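Motility protein B (Helicobacter pylori, PDB 3CYP) forms, with MotA, the stator of the flagellar motor, and probably fastens the torque-generating machinery to the cell wall through its periplasmic OmpA-like domain. Local coordinates at residues B[37-49]-B[58-70]. Sequence-based numbering, arbitrary orientation. Where two conformers were deposited one is given.
Sequences VHINVRGFTDDTP and HYELAANRAYRVM
The first half of a beta-alpha-beta unit in the OmpA-like domain, strand 38-44 against the 58-70 part of helix 58-75, illustrates how glycine and alanine let a helix lie close to a sheet. Gly43 faces Ala62 with their CA atoms 4.5 Å apart, and its CA-H points almost straight at Ala62 O; the Ala62 methyl rests on the Gly43 carbonyl, and Ala66 CB sits over Gly43 N. The short axes approach to 6.3 Å at 144°, roughly antiparallel, as expected when the chain turns back before the parallel strand 83-87. Further along the helix, Val69 CG1 meets Val41 CG1 at 3.8 Å.

The extended Arg65 chain brings NH1 to a lone pair of Phe44 O (2.8 Å), with the oxygen near the guanidinium plane; Asn107 and Ser12 take further bonds from this group, and Leu61 CD2 covers one face. Thr45 CG2 packs against Leu61 CD2, while OG1 donates to Asp46 O. His58 CG lies anti to the carbonyl carbon (chi1 -70°), carrying the ring toward the loop; Thr48 O accepts from NE2 (2.7 Å) close to the ring plane, though NE2 is tilted 30° from the carbonyl plane. An Asx turn shapes that loop: Asp46 OD1 accepts from both Thr48 N and OG1 on one face of its carboxylate, and OD2 bonds Asn107.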
ATOM      1  N   VAL B  37      -1.696  -9.763 -13.814  1.00 15.05           N
ATOM      2  CA  VAL B  37      -1.360  -8.364 -14.033  1.00 15.15           C
ATOM      3  C   VAL B  37      -1.569  -7.658 -12.671  1.00 15.28           C
ATOM      4  O   VAL B  37      -2.642  -7.749 -12.033  1.00 15.14           O
ATOM      5  CB  VAL B  37      -2.254  -7.680 -15.135  1.00 15.13           C
ATOM      6  CG1 VAL B  37      -1.983  -6.150 -15.181  1.00 14.98           C
ATOM      7  CG2 VAL B  37      -2.067  -8.361 -16.522  1.00 16.90           C
ATOM      8  N   HIS B  38      -0.553  -6.933 -12.230  1.00 13.00           N
ATOM      9  CA  HIS B  38      -0.655  -6.123 -11.030  1.00 13.04           C
ATOM     10  C   HIS B  38      -0.555  -4.639 -11.388  1.00 12.16           C
ATOM     11  O   HIS B  38      -0.183  -4.260 -12.513  1.00 11.81           O
ATOM     12  CB  HIS B  38       0.404  -6.529 -10.021  1.00 12.13           C
ATOM     13  CG  HIS B  38       0.148  -7.855  -9.367  1.00 15.07           C
ATOM     14  ND1 HIS B  38       0.490  -8.102  -8.056  1.00 18.64           N
ATOM     15  CD2 HIS B  38      -0.380  -9.005  -9.845  1.00 19.52           C
ATOM     16  CE1 HIS B  38       0.113  -9.336  -7.734  1.00 18.94           C
ATOM     17  NE2 HIS B  38      -0.395  -9.913  -8.806  1.00 18.51           N
ATOM     18  N   ILE B  39      -0.980  -3.821 -10.434  1.00 12.29           N
ATOM     19  CA  ILE B  39      -1.129  -2.379 -10.602  1.00 11.55           C
ATOM     20  C   ILE B  39      -0.345  -1.674  -9.499  1.00 11.22           C
ATOM     21  O   ILE B  39      -0.516  -2.002  -8.323  1.00 11.12           O
ATOM     22  CB  ILE B  39      -2.618  -2.019 -10.440  1.00 11.75           C
ATOM     23  CG1 ILE B  39      -3.437  -2.730 -11.534  1.00 13.76           C
ATOM     24  CG2 ILE B  39      -2.822  -0.472 -10.366  1.00 12.78           C
ATOM     25  CD1 ILE B  39      -3.239  -2.197 -12.844  1.00 14.78           C
ATOM     26  N   ASN B  40       0.467  -0.689  -9.873  1.00 10.59           N
ATOM     27  CA  ASN B  40       1.253   0.157  -8.922  1.00 11.16           C
ATOM     28  C   ASN B  40       0.722   1.563  -9.087  1.00 11.57           C
ATOM     29  O   ASN B  40       0.733   2.113 -10.186  1.00 11.52           O
ATOM     30  CB  ASN B  40       2.767   0.068  -9.239  1.00 11.69           C
ATOM     31  CG  ASN B  40       3.627   0.894  -8.354  1.00 12.02           C
ATOM     32  OD1 ASN B  40       4.394   1.744  -8.844  1.00 16.87           O
ATOM     33  ND2 ASN B  40       3.540   0.668  -7.095  1.00 14.44           N
ATOM     34  N   VAL B  41       0.230   2.117  -7.972  1.00 11.62           N
ATOM     35  CA  VAL B  41      -0.378   3.430  -7.932  1.00 12.47           C
ATOM     36  C   VAL B  41       0.731   4.363  -7.452  1.00 12.18           C
ATOM     37  O   VAL B  41       1.226   4.264  -6.296  1.00 11.68           O
ATOM     38  CB  VAL B  41      -1.535   3.446  -6.929  1.00 12.69           C
ATOM     39  CG1 VAL B  41      -2.150   4.839  -6.863  1.00 13.36           C
ATOM     40  CG2 VAL B  41      -2.545   2.344  -7.273  1.00 12.86           C
ATOM     41  N   ARG B  42       1.176   5.230  -8.373  1.00 13.24           N
ATOM     42  CA  ARG B  42       2.353   6.072  -8.165  1.00 13.51           C
ATOM     43  C   ARG B  42       1.951   7.517  -7.924  1.00 13.78           C
ATOM     44  O   ARG B  42       1.293   8.110  -8.762  1.00 13.85           O
ATOM     45  CB  ARG B  42       3.259   6.052  -9.402  1.00 14.26           C
ATOM     46  CG  ARG B  42       3.751   4.706  -9.672  1.00 16.69           C
ATOM     47  CD  ARG B  42       4.837   4.716 -10.705  1.00 18.31           C
ATOM     48  NE  ARG B  42       5.294   3.350 -10.875  1.00 20.02           N
ATOM     49  CZ  ARG B  42       6.257   2.983 -11.698  1.00 20.06           C
ATOM     50  NH1 ARG B  42       6.851   3.878 -12.481  1.00 21.22           N
ATOM     51  NH2 ARG B  42       6.572   1.692 -11.767  1.00 22.15           N
ATOM     52  N   GLY B  43       2.467   8.095  -6.843  1.00 13.50           N
ATOM     53  CA  GLY B  43       2.169   9.486  -6.495  1.00 14.37           C
ATOM     54  C   GLY B  43       3.342  10.425  -6.726  1.00 14.73           C
ATOM     55  O   GLY B  43       4.507  10.050  -6.555  1.00 13.88           O
ATOM     56  N   PHE B  44       3.007  11.660  -7.131  1.00 14.08           N
ATOM     57  CA  PHE B  44       3.993  12.678  -7.470  1.00 15.80           C
ATOM     58  C   PHE B  44       3.520  14.045  -6.995  1.00 15.91           C
ATOM     59  O   PHE B  44       2.325  14.259  -6.712  1.00 16.19           O
ATOM     60  CB  PHE B  44       4.222  12.777  -8.954  1.00 14.66           C
ATOM     61  CG  PHE B  44       4.516  11.458  -9.653  1.00 14.96           C
ATOM     62  CD1 PHE B  44       5.831  11.107  -9.955  1.00 15.16           C
ATOM     63  CD2 PHE B  44       3.487  10.600 -10.030  1.00 12.94           C
ATOM     64  CE1 PHE B  44       6.117   9.928 -10.612  1.00 15.47           C
ATOM     65  CE2 PHE B  44       3.767   9.424 -10.736  1.00 15.15           C
ATOM     66  CZ  PHE B  44       5.088   9.088 -11.010  1.00 13.43           C
ATOM     67  N   THR B  45       4.513  14.933  -6.893  1.00 17.04           N
ATOM     68  CA  THR B  45       4.321  16.367  -6.654  1.00 17.80           C
ATOM     69  C   THR B  45       5.147  17.224  -7.602  1.00 18.34           C
ATOM     70  O   THR B  45       6.038  16.758  -8.298  1.00 16.05           O
ATOM     71  CB  THR B  45       4.804  16.732  -5.216  1.00 17.23           C
ATOM     72  OG1 THR B  45       6.240  16.649  -5.187  1.00 18.53           O
ATOM     73  CG2 THR B  45       4.194  15.792  -4.158  1.00 18.62           C
ATOM     74  N   ASP B  46       4.832  18.513  -7.608  1.00 19.66           N
ATOM     75  CA  ASP B  46       5.735  19.524  -8.132  1.00 21.90           C
ATOM     76  C   ASP B  46       6.857  19.765  -7.118  1.00 23.18           C
ATOM     77  O   ASP B  46       6.968  19.058  -6.097  1.00 22.09           O
ATOM     78  CB  ASP B  46       4.961  20.816  -8.465  1.00 21.46           C
ATOM     79  CG  ASP B  46       4.293  21.462  -7.266  1.00 24.68           C
ATOM     80  OD1 ASP B  46       4.836  21.401  -6.155  1.00 26.48           O
ATOM     81  OD2 ASP B  46       3.229  22.087  -7.447  1.00 23.44           O
ATOM     82  N   ASP B  47       7.665  20.796  -7.367  1.00 24.83           N
ATOM     83  CA  ASP B  47       8.817  21.039  -6.530  1.00 27.24           C
ATOM     84  C   ASP B  47       8.638  22.343  -5.779  1.00 28.83           C
ATOM     85  O   ASP B  47       9.624  22.956  -5.361  1.00 29.71           O
ATOM     86  CB  ASP B  47      10.088  21.060  -7.387  1.00 27.78           C
ATOM     87  CG  ASP B  47      10.173  22.270  -8.295  1.00 30.14           C
ATOM     88  OD1 ASP B  47       9.185  23.045  -8.363  1.00 31.68           O
ATOM     89  OD2 ASP B  47      11.239  22.435  -8.947  1.00 34.68           O
ATOM     90  N   THR B  48       7.388  22.756  -5.590  1.00 29.70           N
ATOM     91  CA  THR B  48       7.127  23.999  -4.868  1.00 30.78           C
ATOM     92  C   THR B  48       7.404  23.780  -3.386  1.00 31.14           C
ATOM     93  O   THR B  48       7.067  22.732  -2.816  1.00 30.62           O
ATOM     94  CB  THR B  48       5.693  24.549  -5.067  1.00 30.95           C
ATOM     95  OG1 THR B  48       4.748  23.752  -4.353  1.00 33.24           O
ATOM     96  CG2 THR B  48       5.310  24.596  -6.516  1.00 31.75           C
ATOM     97  N   PRO B  49       8.057  24.760  -2.735  1.00 33.05           N
ATOM     98  CA  PRO B  49       8.294  24.507  -1.326  1.00 33.20           C
ATOM     99  C   PRO B  49       6.972  24.419  -0.574  1.00 33.97           C
ATOM    100  O   PRO B  49       6.046  25.174  -0.861  1.00 33.63           O
ATOM    101  CB  PRO B  49       9.131  25.724  -0.880  1.00 33.72           C
ATOM    102  CG  PRO B  49       9.685  26.287  -2.146  1.00 33.59           C
ATOM    103  CD  PRO B  49       8.607  26.057  -3.162  1.00 32.98           C
ATOM    104  N   HIS B  58       7.795  16.265   0.216  1.00 23.38           N
ATOM    105  CA  HIS B  58       7.024  15.951  -0.969  1.00 22.63           C
ATOM    106  C   HIS B  58       6.801  14.425  -1.025  1.00 21.82           C
ATOM    107  O   HIS B  58       5.760  13.954  -1.533  1.00 20.62           O
ATOM    108  CB  HIS B  58       7.726  16.450  -2.212  1.00 22.51           C
ATOM    109  CG  HIS B  58       7.744  17.947  -2.342  1.00 23.30           C
ATOM    110  ND1 HIS B  58       8.832  18.709  -1.978  1.00 27.70           N
ATOM    111  CD2 HIS B  58       6.829  18.808  -2.841  1.00 22.05           C
ATOM    112  CE1 HIS B  58       8.578  19.984  -2.231  1.00 25.95           C
ATOM    113  NE2 HIS B  58       7.370  20.075  -2.746  1.00 24.26           N
ATOM    114  N   TYR B  59       7.755  13.643  -0.516  1.00 21.26           N
ATOM    115  CA  TYR B  59       7.525  12.179  -0.469  1.00 20.14           C
ATOM    116  C   TYR B  59       6.293  11.838   0.348  1.00 19.41           C
ATOM    117  O   TYR B  59       5.526  10.944  -0.040  1.00 18.30           O
ATOM    118  CB  TYR B  59       8.736  11.405   0.061  1.00 21.91           C
ATOM    119  CG  TYR B  59       9.843  11.245  -0.917  1.00 20.55           C
ATOM    120  CD1 TYR B  59      11.031  11.969  -0.759  1.00 24.42           C
ATOM    121  CD2 TYR B  59       9.723  10.407  -2.033  1.00 23.63           C
ATOM    122  CE1 TYR B  59      12.086  11.822  -1.660  1.00 24.29           C
ATOM    123  CE2 TYR B  59      10.764  10.272  -2.944  1.00 26.07           C
ATOM    124  CZ  TYR B  59      11.940  10.994  -2.747  1.00 24.42           C
ATOM    125  OH  TYR B  59      12.962  10.842  -3.654  1.00 28.73           O
ATOM    126  N   GLU B  60       6.065  12.517   1.474  0.50 18.62           N
ATOM    127  CA  GLU B  60       4.893  12.217   2.311  0.50 18.77           C
ATOM    128  C   GLU B  60       3.590  12.611   1.632  0.50 18.09           C
ATOM    129  O   GLU B  60       2.598  11.882   1.716  0.50 17.63           O
ATOM    130  CB  GLU B  60       4.975  12.886   3.691  0.50 19.14           C
ATOM    131  CG  GLU B  60       6.134  12.393   4.528  0.50 19.97           C
ATOM    132  CD  GLU B  60       6.461  13.342   5.654  0.50 20.52           C
ATOM    133  OE1 GLU B  60       5.504  13.913   6.202  0.50 22.08           O
ATOM    134  OE2 GLU B  60       7.656  13.510   5.986  0.50 24.84           O
ATOM    135  N   LEU B  61       3.579  13.773   0.986  1.00 17.54           N
ATOM    136  CA  LEU B  61       2.409  14.188   0.249  1.00 16.97           C
ATOM    137  C   LEU B  61       2.126  13.243  -0.928  1.00 15.35           C
ATOM    138  O   LEU B  61       0.977  12.829  -1.121  1.00 15.03           O
ATOM    139  CB  LEU B  61       2.591  15.632  -0.254  1.00 17.41           C
ATOM    140  CG  LEU B  61       1.551  16.178  -1.254  1.00 18.21           C
ATOM    141  CD1 LEU B  61       0.115  16.164  -0.720  1.00 18.74           C
ATOM    142  CD2 LEU B  61       1.999  17.592  -1.724  1.00 19.30           C
ATOM    143  N   ALA B  62       3.174  12.900  -1.679  1.00 14.53           N
ATOM    144  CA  ALA B  62       2.997  11.975  -2.837  1.00 14.05           C
ATOM    145  C   ALA B  62       2.509  10.618  -2.358  1.00 13.68           C
ATOM    146  O   ALA B  62       1.684   9.958  -3.004  1.00 13.23           O
ATOM    147  CB  ALA B  62       4.248  11.802  -3.624  1.00 14.15           C
ATOM    148  N   ALA B  63       3.057  10.175  -1.238  1.00 14.34           N
ATOM    149  CA  ALA B  63       2.594   8.893  -0.650  1.00 13.90           C
ATOM    150  C   ALA B  63       1.135   8.897  -0.268  1.00 14.30           C
ATOM    151  O   ALA B  63       0.397   7.909  -0.518  1.00 13.61           O
ATOM    152  CB  ALA B  63       3.423   8.547   0.584  1.00 14.63           C
ATOM    153  N   ASN B  64       0.664   9.973   0.362  0.50 15.02           N
ATOM    154  CA  ASN B  64      -0.742  10.025   0.768  0.50 14.43           C
ATOM    155  C   ASN B  64      -1.633  10.106  -0.460  0.50 13.75           C
ATOM    156  O   ASN B  64      -2.691   9.489  -0.502  0.50 13.33           O
ATOM    157  CB  ASN B  64      -1.061  11.160   1.766  0.50 15.32           C
ATOM    158  CG  ASN B  64      -2.185  10.791   2.717  0.50 17.26           C
ATOM    159  OD1 ASN B  64      -3.005  11.633   3.093  0.50 23.05           O
ATOM    160  ND2 ASN B  64      -2.237   9.533   3.109  0.50 17.79           N
ATOM    161  N   ARG B  65      -1.205  10.840  -1.485  1.00 13.30           N
ATOM    162  CA  ARG B  65      -1.958  10.841  -2.766  1.00 13.69           C
ATOM    163  C   ARG B  65      -2.140   9.435  -3.336  1.00 12.33           C
ATOM    164  O   ARG B  65      -3.248   9.013  -3.652  1.00 13.56           O
ATOM    165  CB  ARG B  65      -1.317  11.725  -3.790  1.00 13.79           C
ATOM    166  CG  ARG B  65      -1.486  13.215  -3.464  1.00 14.57           C
ATOM    167  CD  ARG B  65      -0.691  14.073  -4.397  1.00 15.60           C
ATOM    168  NE  ARG B  65      -1.008  15.501  -4.233  1.00 16.12           N
ATOM    169  CZ  ARG B  65      -0.259  16.503  -4.691  1.00 15.44           C
ATOM    170  NH1 ARG B  65       0.857  16.269  -5.353  1.00 16.28           N
ATOM    171  NH2 ARG B  65      -0.656  17.780  -4.500  1.00 17.93           N
ATOM    172  N   ALA B  66      -1.025   8.720  -3.449  1.00 11.69           N
ATOM    173  CA  ALA B  66      -1.043   7.376  -4.034  1.00 12.25           C
ATOM    174  C   ALA B  66      -1.823   6.429  -3.150  1.00 11.54           C
ATOM    175  O   ALA B  66      -2.651   5.646  -3.633  1.00 12.85           O
ATOM    176  CB  ALA B  66       0.355   6.892  -4.257  1.00 12.66           C
ATOM    177  N   TYR B  67      -1.556   6.464  -1.841  1.00 13.26           N
ATOM    178  CA  TYR B  67      -2.261   5.603  -0.893  1.00 13.16           C
ATOM    179  C   TYR B  67      -3.788   5.816  -0.960  1.00 12.48           C
ATOM    180  O   TYR B  67      -4.570   4.879  -1.021  1.00 12.36           O
ATOM    181  CB  TYR B  67      -1.711   5.858   0.513  1.00 14.07           C
ATOM    182  CG  TYR B  67      -2.527   5.210   1.611  1.00 15.25           C
ATOM    183  CD1 TYR B  67      -2.661   3.829   1.673  1.00 15.67           C
ATOM    184  CD2 TYR B  67      -3.217   5.973   2.547  1.00 16.60           C
ATOM    185  CE1 TYR B  67      -3.448   3.210   2.658  1.00 15.91           C
ATOM    186  CE2 TYR B  67      -3.989   5.361   3.556  1.00 17.18           C
ATOM    187  CZ  TYR B  67      -4.076   3.977   3.605  1.00 16.93           C
ATOM    188  OH  TYR B  67      -4.815   3.318   4.589  1.00 19.75           O
ATOM    189  N   ARG B  68      -4.207   7.081  -0.965  1.00 12.75           N
ATOM    190  CA  ARG B  68      -5.618   7.414  -0.986  1.00 14.40           C
ATOM    191  C   ARG B  68      -6.287   6.925  -2.259  1.00 12.58           C
ATOM    192  O   ARG B  68      -7.373   6.389  -2.205  1.00 13.80           O
ATOM    193  CB  ARG B  68      -5.825   8.927  -0.810  1.00 14.16           C
ATOM    194  CG  ARG B  68      -5.583   9.323   0.657  1.00 17.44           C
ATOM    195  CD  ARG B  68      -5.656  10.791   0.933  1.00 20.98           C
ATOM    196  NE  ARG B  68      -6.702  11.499   0.199  1.00 26.24           N
ATOM    197  CZ  ARG B  68      -7.975  11.628   0.574  1.00 29.25           C
ATOM    198  NH1 ARG B  68      -8.445  11.058   1.678  1.00 33.16           N
ATOM    199  NH2 ARG B  68      -8.802  12.321  -0.179  1.00 30.99           N
ATOM    200  N   VAL B  69      -5.618   7.090  -3.391  1.00 12.27           N
ATOM    201  CA  VAL B  69      -6.149   6.582  -4.651  1.00 12.97           C
ATOM    202  C   VAL B  69      -6.269   5.067  -4.542  1.00 12.17           C
ATOM    203  O   VAL B  69      -7.265   4.451  -4.952  1.00 11.85           O
ATOM    204  CB  VAL B  69      -5.332   7.021  -5.855  1.00 12.63           C
ATOM    205  CG1 VAL B  69      -5.712   6.195  -7.103  1.00 13.38           C
ATOM    206  CG2 VAL B  69      -5.595   8.531  -6.091  1.00 12.48           C
ATOM    207  N   MET B  70      -5.218   4.424  -4.036  1.00 12.31           N
ATOM    208  CA  MET B  70      -5.236   2.947  -3.875  1.00 12.71           C
ATOM    209  C   MET B  70      -6.424   2.454  -3.002  1.00 12.58           C
ATOM    210  O   MET B  70      -7.098   1.455  -3.340  1.00 12.47           O
ATOM    211  CB  MET B  70      -3.903   2.432  -3.323  1.00 12.87           C
ATOM    212  CG  MET B  70      -3.793   0.954  -3.483  1.00 13.14           C
ATOM    213  SD  MET B  70      -2.359   0.273  -2.578  1.00 13.83           S
ATOM    214  CE  MET B  70      -2.856   0.532  -0.877  1.00 18.83           C
TER